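Local coordinates for protein hydrogenase maturation factor (Thermoanaerobacter tengcongensis, PDB 3VTH) that probably transfers the carbamoyl group of carbamoyl phosphate, at the cost of ATP, to the C-terminal cysteine of HypE during [NiFe]-hydrogenase maturation, at residues A[114-117]-A[118-121]; A[134-137]-A[138-141]; A[166-169]-A[170-174]; A[184-187]-A[188-191]; A[275-278]-A[279-283]. One frame throughout, in Å; residues are numbered along the deposited sequence.

Interaction 1 of 5, residues A[114-117]-A[118-121]; sequences CEDC and LREL. With ZN (zinc ion), chain C.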
loop_
_atom_site.group_PDB
_atom_site.type_symbol
_atom_site.label_atom_id
_atom_site.label_comp_id
_atom_site.label_asym_id
_atom_site.label_seq_id
_atom_site.Cartn_x
_atom_site.Cartn_y
_atom_site.Cartn_z
ATOM N N CYS A 114 15.679 -0.290 14.675
ATOM C CA CYS A 114 16.954 0.242 14.172
ATOM C C CYS A 114 18.127 -0.634 14.601
ATOM O O CYS A 114 18.000 -1.474 15.495
ATOM C CB CYS A 114 17.170 1.701 14.636
ATOM S SG CYS A 114 17.588 1.897 16.387
ATOM N N GLU A 115 19.278 -0.441 13.969
ATOM C CA GLU A 115 20.446 -1.254 14.312
ATOM C C GLU A 115 20.952 -1.049 15.756
ATOM O O GLU A 115 21.470 -1.976 16.356
ATOM C CB GLU A 115 21.573 -1.076 13.290
ATOM C CG GLU A 115 22.376 0.212 13.422
ATOM C CD GLU A 115 23.584 0.259 12.479
ATOM O OE1 GLU A 115 24.522 -0.555 12.645
ATOM O OE2 GLU A 115 23.592 1.125 11.580
ATOM N N ASP A 116 20.791 0.148 16.313
ATOM C CA ASP A 116 21.220 0.407 17.704
ATOM C C ASP A 116 20.353 -0.334 18.718
ATOM O O ASP A 116 20.873 -0.910 19.662
ATOM C CB ASP A 116 21.218 1.905 18.041
ATOM C CG ASP A 116 22.241 2.691 17.238
ATOM O OD1 ASP A 116 23.409 2.293 17.218
ATOM O OD2 ASP A 116 21.870 3.703 16.612
ATOM N N CYS A 117 19.035 -0.312 18.526
ATOM C CA CYS A 117 18.135 -1.054 19.412
ATOM C C CYS A 117 18.365 -2.558 19.291
ATOM O O CYS A 117 18.323 -3.267 20.285
ATOM C CB CYS A 117 16.663 -0.722 19.134
ATOM S SG CYS A 117 16.192 0.925 19.754
ATOM N N LEU A 118 18.595 -3.030 18.070
ATOM C CA LEU A 118 18.846 -4.446 17.837
ATOM C C LEU A 118 20.115 -4.922 18.557
ATOM O O LEU A 118 20.134 -6.017 19.113
ATOM C CB LEU A 118 18.928 -4.750 16.334
ATOM C CG LEU A 118 18.998 -6.226 15.908
ATOM C CD1 LEU A 118 17.768 -6.972 16.381
ATOM C CD2 LEU A 118 19.122 -6.333 14.379
ATOM N N ARG A 119 21.163 -4.101 18.534
ATOM C CA ARG A 119 22.401 -4.401 19.274
ATOM C C ARG A 119 22.121 -4.498 20.775
ATOM O O ARG A 119 22.558 -5.443 21.424
ATOM C CB ARG A 119 23.465 -3.325 19.014
ATOM C CG ARG A 119 24.870 -3.684 19.519
ATOM C CD ARG A 119 25.737 -2.444 19.811
ATOM N NE ARG A 119 25.658 -1.451 18.742
ATOM C CZ ARG A 119 24.921 -0.343 18.788
ATOM N NH1 ARG A 119 24.197 -0.046 19.864
ATOM N NH2 ARG A 119 24.912 0.474 17.747
ATOM N N GLU A 120 21.395 -3.520 21.315
ATOM C CA GLU A 120 21.023 -3.538 22.733
ATOM C C GLU A 120 20.161 -4.764 23.083
ATOM O O GLU A 120 20.422 -5.445 24.071
ATOM C CB GLU A 120 20.324 -2.229 23.133
ATOM C CG GLU A 120 21.267 -0.999 23.158
ATOM C CD GLU A 120 20.542 0.339 23.350
ATOM O OE1 GLU A 120 21.223 1.387 23.386
ATOM O OE2 GLU A 120 19.300 0.369 23.432
ATOM N N LEU A 121 19.142 -5.036 22.266
ATOM C CA LEU A 121 18.302 -6.233 22.418
ATOM C C LEU A 121 19.100 -7.545 22.565
ATOM O O LEU A 121 18.717 -8.425 23.335
ATOM C CB LEU A 121 17.340 -6.354 21.226
ATOM C CG LEU A 121 16.278 -7.455 21.236
ATOM C CD1 LEU A 121 15.276 -7.208 22.336
ATOM C CD2 LEU A 121 15.560 -7.544 19.860
HETATM ZN ZN ZN C . 15.825 2.137 17.845
#
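The guanidinium of Arg-119 has the backbone oxygen of Glu-115 over one face, while the carboxylate of Asp-116 meets it at the edge, near its plane. The two charged groups run alongside each other in the same direction, their planes turned 42° from each other. The salt bridge runs from Arg-119 NH2 to Asp-116 OD1; its modelled length of 2.4 Å is doubtfully short. The arginine chain bends at its third torsion (chi3 -46°), which folds the guanidinium back over the first turn of helix 115-121. Beneath it the helix is held by regular i to i+4 backbone bonds, from Leu-118 N to Cys-114 O at 3.1 Å through to Leu-121 N and Cys-117 O at 2.8 Å. Cys-114 sits just before the helix as its N-cap: SG, set between its own backbone N and carbonyl carbon (chi1 73°), accepts from Cys-117 N at 3.4 Å. The same sulfur lies 2.3 Å from the zinc ion, as does Cys-117 SG, and the capping N-H would probably help to stabilise a thiolate there. Glu-120 forms salt bridges with Arg-177 and Arg-178, and Leu-118 and Leu-121 pack on Tyr-315 of helix 312-320. Cys-136 and Cys-139 complete the four-cysteine zinc site, in which this CxxC pair at a helix start supplies half the ligands of a HypF-type zinc finger.

Interaction 2 of 5, residues A[134-137]-A[138-141]; sequences INCT and NCGP. With ZN (zinc ion), chain C.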
loop_
_atom_site.group_PDB
_atom_site.type_symbol
_atom_site.label_atom_id
_atom_site.label_comp_id
_atom_site.label_asym_id
_atom_site.label_seq_id
_atom_site.Cartn_x
_atom_site.Cartn_y
_atom_site.Cartn_z
ATOM N N ILE A 134 11.647 -2.811 23.027
ATOM C CA ILE A 134 12.749 -1.873 22.815
ATOM C C ILE A 134 12.502 -0.984 21.586
ATOM O O ILE A 134 12.109 -1.475 20.528
ATOM C CB ILE A 134 14.109 -2.600 22.745
ATOM C CG1 ILE A 134 15.271 -1.596 22.805
ATOM C CG2 ILE A 134 14.189 -3.550 21.519
ATOM C CD1 ILE A 134 16.644 -2.267 23.088
ATOM N N ASN A 135 12.674 0.331 21.765
ATOM C CA ASN A 135 12.617 1.290 20.649
ATOM C C ASN A 135 13.411 2.537 21.051
ATOM O O ASN A 135 13.974 2.576 22.139
ATOM C CB ASN A 135 11.164 1.659 20.294
ATOM C CG ASN A 135 10.372 2.178 21.505
ATOM O OD1 ASN A 135 10.931 2.732 22.461
ATOM N ND2 ASN A 135 9.065 1.999 21.460
ATOM N N CYS A 136 13.449 3.542 20.183
ATOM C CA CYS A 136 14.160 4.780 20.461
ATOM C C CYS A 136 13.596 5.839 19.518
ATOM O O CYS A 136 12.591 5.593 18.857
ATOM C CB CYS A 136 15.674 4.587 20.248
ATOM S SG CYS A 136 16.173 4.332 18.522
ATOM N N THR A 137 14.218 7.018 19.466
ATOM C CA THR A 137 13.729 8.082 18.573
ATOM C C THR A 137 13.784 7.697 17.092
ATOM O O THR A 137 13.086 8.304 16.281
ATOM C CB THR A 137 14.481 9.428 18.775
ATOM O OG1 THR A 137 15.867 9.271 18.466
ATOM C CG2 THR A 137 14.354 9.904 20.195
ATOM N N ASN A 138 14.589 6.685 16.750
ATOM C CA ASN A 138 14.816 6.295 15.353
ATOM C C ASN A 138 14.054 5.050 14.849
ATOM O O ASN A 138 14.286 4.615 13.705
ATOM C CB ASN A 138 16.326 6.079 15.093
ATOM C CG ASN A 138 17.154 7.345 15.259
ATOM O OD1 ASN A 138 16.752 8.432 14.841
ATOM N ND2 ASN A 138 18.334 7.199 15.861
ATOM N N CYS A 139 13.178 4.481 15.681
ATOM C CA CYS A 139 12.458 3.236 15.341
ATOM C C CYS A 139 11.239 2.997 16.229
ATOM O O CYS A 139 11.046 3.692 17.232
ATOM C CB CYS A 139 13.402 2.024 15.426
ATOM S SG CYS A 139 13.772 1.385 17.110
ATOM N N GLY A 140 10.414 2.021 15.854
ATOM C CA GLY A 140 9.260 1.620 16.666
ATOM C C GLY A 140 7.929 2.143 16.136
ATOM O O GLY A 140 7.875 2.812 15.095
ATOM N N PRO A 141 6.837 1.823 16.837
ATOM C CA PRO A 141 5.522 2.290 16.436
ATOM C C PRO A 141 5.422 3.798 16.518
ATOM O O PRO A 141 6.067 4.422 17.383
ATOM C CB PRO A 141 4.584 1.654 17.470
ATOM C CG PRO A 141 5.428 1.283 18.595
ATOM C CD PRO A 141 6.776 0.969 18.036
HETATM ZN ZN ZN C . 15.825 2.137 17.845
HETATM O O HOH W 1 16.823 10.653 16.234
#
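Cys-136 SG is held from two directions: it binds the zinc ion at 2.3 Å and accepts the backbone N-H of Asn-138 at 3.3 Å, fairly straight (158°). Cys-139 SG takes its own place on the metal, and the two sulfurs stand 4.1 Å apart. Both cysteines have SG swung between the backbone N and the carbonyl carbon (chi1 68° and 78°), which turns the sulfurs of this tight loop onto one ion. The loop is a type I beta turn from Cys-136 to Cys-139, closed by a weak bond from Cys-139 N to Cys-136 O, the knuckle-like turn of a Cys4 zinc finger. At its corner Thr-137 and Asn-138 run next to each other, and one water joins them, accepting from Thr-137 OG1 at 2.8 Å and donating to Asn-138 OD1 at 2.6 Å. With an alanine at Asn-138 the bridging water is likely to lose its acceptor and the Thr-137 hydroxyl to turn more freely. Gly-140 follows with a positive phi; a beta carbon there would run into Asn-135 CB. Arg-142 bonds back to the oxygens of Cys-136 and Cys-139, and Arg-178 to that of Asn-135. Cys-114 and Cys-117 bring the remaining sulfurs from helix 115-121, against which Ile-134 packs, while Cys-139 is touched on another side by Gln-279, just beyond helix 270-277.

Interaction 3 of 5, residues A[166-169]-A[170-174]; sequences KCSR and EYHDP. With ZN (zinc ion), chain D.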
loop_
_atom_site.group_PDB
_atom_site.type_symbol
_atom_site.label_atom_id
_atom_site.label_comp_id
_atom_site.label_asym_id
_atom_site.label_seq_id
_atom_site.Cartn_x
_atom_site.Cartn_y
_atom_site.Cartn_z
ATOM N N LYS A 166 14.963 4.980 36.281
ATOM C CA LYS A 166 16.090 4.778 35.366
ATOM C C LYS A 166 15.817 5.324 33.960
ATOM O O LYS A 166 16.689 5.949 33.344
ATOM C CB LYS A 166 16.470 3.303 35.272
ATOM C CG LYS A 166 17.169 2.763 36.499
ATOM C CD LYS A 166 17.962 1.516 36.126
ATOM C CE LYS A 166 17.177 0.242 36.366
ATOM N NZ LYS A 166 17.376 -0.205 37.787
ATOM N N CYS A 167 14.609 5.095 33.460
ATOM C CA CYS A 167 14.249 5.586 32.131
ATOM C C CYS A 167 14.174 7.106 32.122
ATOM O O CYS A 167 14.574 7.739 31.149
ATOM C CB CYS A 167 12.935 4.975 31.658
ATOM S SG CYS A 167 13.130 3.262 31.140
ATOM N N SER A 168 13.657 7.672 33.206
ATOM C CA SER A 168 13.591 9.122 33.376
ATOM C C SER A 168 14.983 9.779 33.432
ATOM O O SER A 168 15.181 10.878 32.890
ATOM C CB SER A 168 12.810 9.466 34.636
ATOM O OG SER A 168 12.768 10.868 34.815
ATOM N N ARG A 169 15.948 9.096 34.026
ATOM C CA ARG A 169 17.329 9.550 34.043
ATOM C C ARG A 169 17.911 9.576 32.643
ATOM O O ARG A 169 18.526 10.514 32.247
ATOM C CB ARG A 169 18.196 8.701 34.984
ATOM C CG ARG A 169 17.949 9.007 36.458
ATOM C CD ARG A 169 18.907 8.358 37.492
ATOM N NE ARG A 169 19.450 7.068 37.082
ATOM C CZ ARG A 169 19.218 5.898 37.680
ATOM N NH1 ARG A 169 18.462 5.810 38.759
ATOM N NH2 ARG A 169 19.764 4.806 37.192
ATOM N N GLU A 170 17.670 8.532 31.883
ATOM C CA GLU A 170 18.096 8.473 30.492
ATOM C C GLU A 170 17.453 9.588 29.670
ATOM O O GLU A 170 18.128 10.262 28.885
ATOM C CB GLU A 170 17.719 7.127 29.873
ATOM C CG GLU A 170 18.502 5.929 30.401
ATOM C CD GLU A 170 18.040 4.631 29.729
ATOM O OE1 GLU A 170 16.829 4.483 29.481
ATOM O OE2 GLU A 170 18.882 3.765 29.436
ATOM N N TYR A 171 16.145 9.763 29.861
ATOM C CA TYR A 171 15.354 10.799 29.187
ATOM C C TYR A 171 15.929 12.201 29.435
ATOM O O TYR A 171 15.940 13.047 28.532
ATOM C CB TYR A 171 13.902 10.730 29.674
ATOM C CG TYR A 171 12.949 11.700 29.005
ATOM C CD1 TYR A 171 12.793 13.014 29.478
ATOM C CD2 TYR A 171 12.193 11.307 27.906
ATOM C CE1 TYR A 171 11.895 13.899 28.855
ATOM C CE2 TYR A 171 11.297 12.184 27.292
ATOM C CZ TYR A 171 11.156 13.464 27.763
ATOM O OH TYR A 171 10.277 14.318 27.124
ATOM N N HIS A 172 16.392 12.442 30.660
ATOM C CA HIS A 172 16.920 13.752 31.040
ATOM C C HIS A 172 18.441 13.901 30.889
ATOM O O HIS A 172 18.997 14.936 31.253
ATOM C CB HIS A 172 16.462 14.135 32.471
ATOM C CG HIS A 172 14.995 14.429 32.562
ATOM N ND1 HIS A 172 14.085 13.529 33.070
ATOM C CD2 HIS A 172 14.274 15.503 32.163
ATOM C CE1 HIS A 172 12.870 14.041 32.998
ATOM N NE2 HIS A 172 12.956 15.238 32.449
ATOM N N ASP A 173 19.102 12.876 30.354
ATOM C CA ASP A 173 20.566 12.859 30.214
ATOM C C ASP A 173 20.995 13.184 28.775
ATOM O O ASP A 173 20.831 12.342 27.882
ATOM C CB ASP A 173 21.103 11.476 30.632
ATOM C CG ASP A 173 22.624 11.357 30.520
ATOM O OD1 ASP A 173 23.309 12.358 30.221
ATOM O OD2 ASP A 173 23.133 10.231 30.722
ATOM N N PRO A 174 21.570 14.391 28.549
ATOM C CA PRO A 174 21.922 14.834 27.187
ATOM C C PRO A 174 22.944 13.943 26.482
ATOM O O PRO A 174 22.991 13.938 25.254
ATOM C CB PRO A 174 22.500 16.248 27.388
ATOM C CG PRO A 174 22.172 16.629 28.788
ATOM C CD PRO A 174 22.020 15.352 29.572
HETATM ZN ZN ZN D . 11.897 2.060 32.678
#
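Ser-168 and His-172 form the close part of this helix end. The carbonyl oxygen of Ser-168 takes two bonds from one residue, from His-172 N at 3.0 Å and from the ring nitrogen His-172 ND1 at 2.9 Å, the donors arriving from opposite faces of the carbonyl plane. The ring bond is bent (141°), and the oxygen lies somewhat off the imidazole plane. Over the imidazole centre sits Tyr-171 CD1, 3.6 Å above the ring, a second contact that limits how it can turn. Tyr-171 in turn stacks on His-180 and bonds to Gln-182. The helix, 165-171, belongs to the second four-cysteine zinc finger: Cys-167 SG binds zinc at 2.3 Å, and Cys-164, Cys-186 and Cys-189 complete the site. Glu-170 lays its CG 3.5 Å from Lys-166 O and carries its carboxylate to Arg-128, with which it forms a salt bridge. A glutamine here would probably leave the charge of Arg-128 without its mate and weaken the tie between helix and loop. On the exposed side the fit is looser: Lys-166 leads its amine away from the turn, and the Arg-169 guanidinium merely lies with one face over Lys-166 CA, 4.0 Å from the plane.

Interaction 4 of 5, residues A[184-187]-A[188-191]; sequences VACF and DCGP. With ZN (zinc ion), chain D.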
loop_
_atom_site.group_PDB
_atom_site.type_symbol
_atom_site.label_atom_id
_atom_site.label_comp_id
_atom_site.label_asym_id
_atom_site.label_seq_id
_atom_site.Cartn_x
_atom_site.Cartn_y
_atom_site.Cartn_z
ATOM N N VAL A 184 10.482 6.142 25.482
ATOM C CA VAL A 184 11.428 5.397 26.338
ATOM C C VAL A 184 10.741 4.570 27.454
ATOM O O VAL A 184 9.906 5.079 28.219
ATOM C CB VAL A 184 12.529 6.327 26.943
ATOM C CG1 VAL A 184 11.926 7.369 27.882
ATOM C CG2 VAL A 184 13.601 5.508 27.673
ATOM N N ALA A 185 11.102 3.295 27.528
ATOM C CA ALA A 185 10.567 2.388 28.541
ATOM C C ALA A 185 11.506 1.207 28.671
ATOM O O ALA A 185 12.456 1.083 27.885
ATOM C CB ALA A 185 9.156 1.912 28.145
ATOM N N CYS A 186 11.221 0.330 29.638
ATOM C CA CYS A 186 12.078 -0.819 29.926
ATOM C C CYS A 186 11.250 -1.951 30.527
ATOM O O CYS A 186 10.025 -1.846 30.602
ATOM C CB CYS A 186 13.199 -0.408 30.890
ATOM S SG CYS A 186 12.656 -0.117 32.617
ATOM N N PHE A 187 11.910 -3.026 30.955
ATOM C CA PHE A 187 11.216 -4.147 31.619
ATOM C C PHE A 187 10.334 -3.685 32.782
ATOM O O PHE A 187 9.232 -4.202 32.984
ATOM C CB PHE A 187 12.217 -5.199 32.134
ATOM C CG PHE A 187 12.615 -6.224 31.102
ATOM C CD1 PHE A 187 11.685 -7.141 30.617
ATOM C CD2 PHE A 187 13.918 -6.271 30.612
ATOM C CE1 PHE A 187 12.046 -8.095 29.663
ATOM C CE2 PHE A 187 14.284 -7.225 29.647
ATOM C CZ PHE A 187 13.354 -8.136 29.185
ATOM N N ASP A 188 10.837 -2.712 33.543
ATOM C CA ASP A 188 10.202 -2.274 34.790
ATOM C C ASP A 188 8.999 -1.344 34.586
ATOM O O ASP A 188 8.084 -1.313 35.408
ATOM C CB ASP A 188 11.237 -1.558 35.669
ATOM C CG ASP A 188 12.409 -2.467 36.073
ATOM O OD1 ASP A 188 13.534 -1.951 36.228
ATOM O OD2 ASP A 188 12.209 -3.693 36.207
ATOM N N CYS A 189 9.009 -0.558 33.513
ATOM C CA CYS A 189 7.980 0.471 33.357
ATOM C C CYS A 189 7.209 0.333 32.045
ATOM O O CYS A 189 6.244 1.067 31.801
ATOM C CB CYS A 189 8.596 1.875 33.487
ATOM S SG CYS A 189 9.684 2.373 32.098
ATOM N N GLY A 190 7.637 -0.606 31.210
ATOM C CA GLY A 190 7.100 -0.714 29.861
ATOM C C GLY A 190 5.981 -1.737 29.734
ATOM O O GLY A 190 5.617 -2.386 30.709
ATOM N N PRO A 191 5.419 -1.867 28.524
ATOM C CA PRO A 191 4.454 -2.930 28.250
ATOM C C PRO A 191 5.078 -4.310 28.471
ATOM O O PRO A 191 6.299 -4.442 28.489
ATOM C CB PRO A 191 4.092 -2.737 26.769
ATOM C CG PRO A 191 5.006 -1.679 26.251
ATOM C CD PRO A 191 5.707 -1.019 27.352
HETATM ZN ZN ZN D . 11.897 2.060 32.678
HETATM O O HOH W 2 6.439 -3.115 33.209
#
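Ala-185 CB lies over the far limb of the loop, 3.8 Å from Gly-190 CA and 4.0 Å from Cys-189 SG. Glycine suits the position opposite: a beta carbon on Gly-190 would collide with Cys-186 O and press on the alanine methyl. That oxygen, Cys-186 O, draws in the limb, with weak bonds from Gly-190 N at 2.8 Å and from Cys-189 N. Cys-186 SG receives another weak bond, from Asp-188 N at 3.3 Å. With its chi1 at 73°, Cys-186 SG turns inward and binds the zinc ion at 2.3 Å; Cys-189 SG binds it at the same length. This CxxC turn is the second half of a Cys4 zinc finger, the first half coming from Cys-164 and Cys-167 at helix 165-171, where Val-184 rests on Cys-167, Glu-170 and Tyr-171. Arg-128 bonds to Ala-185 O and Arg-153 to Val-184 O. At the rounded end the packing opens out: Phe-187 turns its ring away from the turn and meets Tyr-131 edge-to-face, and Asp-188 is exposed within the molecule. A water there donates to Phe-187 O at 3.0 Å and to Gly-190 O at 2.7 Å, stitching the corner to the chain just beyond the second cysteine.

Interaction 5 of 5, residues A[275-278]-A[279-283]; sequences LLLS and QRRPI. With PO4 (phosphate ion), chain L.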
loop_
_atom_site.group_PDB
_atom_site.type_symbol
_atom_site.label_atom_id
_atom_site.label_comp_id
_atom_site.label_asym_id
_atom_site.label_seq_id
_atom_site.Cartn_x
_atom_site.Cartn_y
_atom_site.Cartn_z
ATOM N N LEU A 275 14.429 -2.765 -0.473
ATOM C CA LEU A 275 13.031 -2.707 -0.021
ATOM C C LEU A 275 12.787 -3.594 1.207
ATOM O O LEU A 275 12.091 -3.188 2.146
ATOM C CB LEU A 275 12.061 -3.081 -1.153
ATOM C CG LEU A 275 12.014 -2.137 -2.368
ATOM C CD1 LEU A 275 11.004 -2.660 -3.399
ATOM C CD2 LEU A 275 11.644 -0.706 -1.949
ATOM N N LEU A 276 13.366 -4.797 1.187
ATOM C CA LEU A 276 13.251 -5.751 2.311
ATOM C C LEU A 276 13.835 -5.211 3.610
ATOM O O LEU A 276 13.224 -5.332 4.684
ATOM C CB LEU A 276 13.960 -7.059 1.973
ATOM C CG LEU A 276 13.219 -8.056 1.077
ATOM C CD1 LEU A 276 14.202 -9.105 0.523
ATOM C CD2 LEU A 276 12.096 -8.703 1.866
ATOM N N LEU A 277 15.016 -4.613 3.491
ATOM C CA LEU A 277 15.781 -4.123 4.636
ATOM C C LEU A 277 15.329 -2.755 5.150
ATOM O O LEU A 277 15.668 -2.385 6.264
ATOM C CB LEU A 277 17.281 -4.073 4.306
ATOM C CG LEU A 277 18.012 -5.430 4.206
ATOM C CD1 LEU A 277 19.355 -5.242 3.514
ATOM C CD2 LEU A 277 18.224 -6.102 5.580
ATOM N N SER A 278 14.577 -2.005 4.343
ATOM C CA SER A 278 14.058 -0.699 4.789
ATOM C C SER A 278 13.403 -0.812 6.159
ATOM O O SER A 278 12.749 -1.811 6.443
ATOM C CB SER A 278 13.009 -0.189 3.800
ATOM O OG SER A 278 12.464 1.062 4.225
ATOM N N GLN A 279 13.542 0.213 7.003
ATOM C CA GLN A 279 12.756 0.240 8.244
ATOM C C GLN A 279 11.247 0.243 7.982
ATOM O O GLN A 279 10.458 -0.072 8.867
ATOM C CB GLN A 279 13.127 1.436 9.119
ATOM C CG GLN A 279 14.380 1.249 9.967
ATOM C CD GLN A 279 14.621 2.471 10.824
ATOM O OE1 GLN A 279 15.139 3.473 10.342
ATOM N NE2 GLN A 279 14.204 2.410 12.085
ATOM N N ARG A 280 10.828 0.582 6.766
ATOM C CA ARG A 280 9.392 0.487 6.468
ATOM C C ARG A 280 8.934 -0.985 6.590
ATOM O O ARG A 280 7.767 -1.256 6.894
ATOM C CB ARG A 280 9.072 1.093 5.100
ATOM C CG ARG A 280 9.474 2.578 4.940
ATOM C CD ARG A 280 9.000 3.122 3.574
ATOM N NE ARG A 280 9.450 4.494 3.306
ATOM C CZ ARG A 280 8.800 5.596 3.681
ATOM N NH1 ARG A 280 7.657 5.494 4.363
ATOM N NH2 ARG A 280 9.290 6.806 3.371
ATOM N N ARG A 281 9.867 -1.918 6.358
ATOM C CA ARG A 281 9.624 -3.367 6.462
ATOM C C ARG A 281 8.307 -3.822 5.835
ATOM O O ARG A 281 7.400 -4.243 6.562
ATOM C CB ARG A 281 9.700 -3.822 7.943
ATOM C CG ARG A 281 11.100 -3.692 8.577
ATOM C CD ARG A 281 12.050 -4.731 8.013
ATOM N NE ARG A 281 13.460 -4.300 7.963
ATOM C CZ ARG A 281 14.487 -4.977 8.475
ATOM N NH1 ARG A 281 14.294 -6.125 9.119
ATOM N NH2 ARG A 281 15.725 -4.510 8.331
ATOM N N PRO A 282 8.195 -3.756 4.489
ATOM C CA PRO A 282 7.032 -4.344 3.848
ATOM C C PRO A 282 7.248 -5.821 3.512
ATOM O O PRO A 282 8.387 -6.326 3.558
ATOM C CB PRO A 282 6.956 -3.579 2.528
ATOM C CG PRO A 282 8.387 -3.394 2.164
ATOM C CD PRO A 282 9.055 -3.068 3.501
ATOM N N ILE A 283 6.150 -6.484 3.156
ATOM C CA ILE A 283 6.189 -7.730 2.374
ATOM C C ILE A 283 6.676 -7.333 0.963
ATOM O O ILE A 283 6.187 -6.368 0.403
ATOM C CB ILE A 283 4.764 -8.317 2.264
ATOM C CG1 ILE A 283 4.254 -8.765 3.654
ATOM C CG2 ILE A 283 4.706 -9.465 1.219
ATOM C CD1 ILE A 283 2.730 -8.832 3.760
HETATM P P PO4 L . 12.270 5.829 1.231
HETATM O O1 PO4 L . 12.028 4.804 2.328
HETATM O O2 PO4 L . 11.807 5.257 -0.100
HETATM O O3 PO4 L . 11.501 7.106 1.480
HETATM O O4 PO4 L . 13.755 6.120 1.170
HETATM O O HOH W 3 10.633 -6.597 5.200
#
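Ser-278 and the two arginines beyond it fix how the chain leaves helix 270-277. Arg-281 folds back, bent at its second and third torsions (chi2 -71°), and lays its guanidinium edge against carbonyls of the last turn: NH2 donates to Leu-277 O at 3.0 Å and NE to Ser-278 O, also at 3.0 Å. Arg-281 N reaches the same Ser-278 O at 2.9 Å from the opposite face of its plane, closing a type I beta turn. Leu-276 O lies over a face of this guanidinium. The serine OG accepts from Arg-280 N at 3.1 Å, making an ST turn. Arg-280 itself runs straight outward to a phosphate ion, donating from NE to O1 at 2.8 Å and from NH2 to O3 at 2.9 Å. Farther out, Tyr-387 makes a cation-pi contact with Arg-280, Gly-386 and Gln-390 accept from it, and Pro-309 O takes Arg-281 NH1. A water links Leu-276 O to Pro-282 O, where the chain enters strand 283-287 of the YrdC-like domain. One arginine thus probably offsets the negative end of the helix dipole; the other offers a paired N-H edge suited to an oxyanion, though this phosphate probably came from the crystallisation liquor.

Overall arrangement
Interactions 1 and 2 supply the two halves of one zinc site, their centres 10 Å apart, and Cys-114 SG and Cys-136 SG approach to 3.5 Å. Interactions 3 and 4 do the same for the second zinc, with centres 13 Å apart and Cys-167 SG 3.7 Å from Cys-189 SG. The fingers lie close, nearest atoms of interactions 2 and 4 about 5 Å apart, and trade arginines: Arg-177 and Arg-178 serve the first, Arg-128, with a weaker contribution from Arg-127, the second. Interaction 5, in the YrdC-like domain, meets the first finger through Gln-279 NE2, 2.7 Å from Asn-138 O, a probable hydrogen bond, whereas its centre is about 31 Å from that of interaction 3.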